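Local coordinates for protein VipE (Legionella pneumophila subsp. pneumophila str. Philadelphia 1, PDB 4QN8) that is a Legionella effector of unknown molecular function, possibly linked to signalling in the host cell, represented here by the N-terminal part of the longer protein, at residues 103-108 against 143-148. Numbering follows the deposited sequence.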
# COMPACT_ATOMS: atom_id res chain seq x y z
N LEU A 103 1.82 3.18 1.11
CA LEU A 103 1.55 1.87 1.68
C LEU A 103 0.05 1.56 1.70
O LEU A 103 -0.36 0.40 1.48
CB LEU A 103 2.12 1.78 3.10
CG LEU A 103 2.04 0.39 3.73
CD1 LEU A 103 2.87 -0.67 2.94
CD2 LEU A 103 2.53 0.45 5.17
N GLU A 104 -0.76 2.57 1.97
CA GLU A 104 -2.20 2.37 1.99
C GLU A 104 -2.74 2.00 0.61
O GLU A 104 -3.63 1.16 0.51
CB GLU A 104 -2.95 3.57 2.60
CG GLU A 104 -2.90 4.86 1.78
CD GLU A 104 -1.76 5.79 2.20
OE1 GLU A 104 -0.76 5.30 2.79
OE2 GLU A 104 -1.87 7.00 1.92
N LYS A 105 -2.19 2.60 -0.44
CA LYS A 105 -2.58 2.23 -1.80
C LYS A 105 -2.18 0.78 -2.10
O LYS A 105 -2.95 0.00 -2.68
CB LYS A 105 -1.99 3.17 -2.86
CG LYS A 105 -2.23 2.66 -4.28
CD LYS A 105 -2.20 3.78 -5.32
CE LYS A 105 -0.79 4.27 -5.58
NZ LYS A 105 -0.82 5.43 -6.55
N ALA A 106 -0.98 0.40 -1.67
CA ALA A 106 -0.52 -0.96 -1.95
C ALA A 106 -1.29 -2.03 -1.18
O ALA A 106 -1.59 -3.09 -1.72
CB ALA A 106 0.97 -1.10 -1.73
N PHE A 107 -1.59 -1.77 0.09
CA PHE A 107 -2.38 -2.71 0.88
C PHE A 107 -3.77 -2.87 0.27
O PHE A 107 -4.29 -4.00 0.17
CB PHE A 107 -2.49 -2.24 2.33
CG PHE A 107 -1.60 -2.99 3.27
CD1 PHE A 107 -0.22 -2.87 3.21
CD2 PHE A 107 -2.16 -3.82 4.23
CE1 PHE A 107 0.59 -3.57 4.07
CE2 PHE A 107 -1.35 -4.52 5.10
CZ PHE A 107 0.03 -4.40 5.01
N LEU A 108 -4.38 -1.77 -0.14
CA LEU A 108 -5.71 -1.84 -0.77
C LEU A 108 -5.65 -2.65 -2.06
O LEU A 108 -6.51 -3.50 -2.31
CB LEU A 108 -6.27 -0.43 -1.04
CG LEU A 108 -7.61 -0.29 -1.77
CD1 LEU A 108 -8.72 -1.01 -1.04
CD2 LEU A 108 -7.97 1.20 -1.89
N ALA A 143 -9.94 1.95 -11.91
CA ALA A 143 -9.49 1.52 -13.24
C ALA A 143 -8.13 2.06 -13.62
O ALA A 143 -7.41 1.45 -14.41
CB ALA A 143 -10.52 1.89 -14.29
N VAL A 144 -7.76 3.23 -13.09
CA VAL A 144 -6.49 3.86 -13.47
C VAL A 144 -5.47 3.82 -12.34
O VAL A 144 -4.32 3.39 -12.54
CB VAL A 144 -6.69 5.31 -13.92
CG1 VAL A 144 -5.34 5.98 -14.20
CG2 VAL A 144 -7.59 5.36 -15.15
N ILE A 145 -5.88 4.24 -11.15
CA ILE A 145 -4.94 4.42 -10.05
C ILE A 145 -4.57 3.09 -9.38
O ILE A 145 -3.39 2.81 -9.18
CB ILE A 145 -5.45 5.46 -9.02
CG1 ILE A 145 -5.52 6.83 -9.70
CG2 ILE A 145 -4.54 5.54 -7.82
CD1 ILE A 145 -6.07 7.92 -8.77
N LEU A 146 -5.56 2.28 -9.06
CA LEU A 146 -5.30 0.99 -8.41
C LEU A 146 -4.91 -0.13 -9.38
O LEU A 146 -4.11 -1.02 -9.03
CB LEU A 146 -6.51 0.60 -7.55
CG LEU A 146 -6.70 1.51 -6.33
CD1 LEU A 146 -8.07 1.31 -5.66
CD2 LEU A 146 -5.60 1.28 -5.32
N ASN A 147 -5.46 -0.10 -10.59
CA ASN A 147 -5.34 -1.20 -11.55
C ASN A 147 -3.94 -1.77 -11.83
O ASN A 147 -3.77 -2.99 -11.83
CB ASN A 147 -6.06 -0.88 -12.86
CG ASN A 147 -6.00 -2.01 -13.85
OD1 ASN A 147 -6.69 -3.03 -13.69
ND2 ASN A 147 -5.19 -1.85 -14.89
N PRO A 148 -2.94 -0.90 -12.08
CA PRO A 148 -1.61 -1.46 -12.35
C PRO A 148 -1.01 -2.17 -11.15
O PRO A 148 -0.24 -3.14 -11.29
CB PRO A 148 -0.77 -0.22 -12.71
CG PRO A 148 -1.51 0.93 -12.10
CD PRO A 148 -2.96 0.57 -12.21
O HOH W 1 -1.25 4.25 -9.08
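K105 and L108 of helix 103-114 pack against I145 and L146 of helix 135-154 in a small, mostly buried helix-helix contact of the strand-free, mainly helical N-terminal part of VipE. The two short segments run steeply across each other, at 76°, and the 9.9 Å between their axes is bridged by side chains and one water. L146 sits between K105 and L108, giving one methyl to each. CD2 of L146 rests on CG of K105 at 3.8 Å, the two chains lying alongside but pointing opposite ways, while CD1 of L146 meets CD2 of L108 at 3.8 Å, where the leucines cross nearly at right angles. The lysine chain starts out extended, CG anti to the backbone N, and crosses I145 almost squarely, its CD 3.9 Å from CG2 of I145; the bend at chi3 (73°) then brings NZ of K105 round to the same methyl. No direct hydrogen bond joins the segments. Instead, a water accepts from NZ of K105 at 2.8 Å and donates to the carbonyl O of I145 at 2.6 Å. The helix opens to pi-helical width at 143-146, and P148, lacking an N-H, cannot bond back to the preceding turn. NZ also bonds to the backbone carbonyls of M98 and G100, tying the preceding loop to the same ammonium group. Behind this interface, F107 and L103 face helices 58-69 and 75-88. The lysine thus serves both chemistries: its methylenes add to the leucine and isoleucine packing, while carbonyl oxygens and the bridging water satisfy its buried ammonium and, probably, stabilise its positive charge.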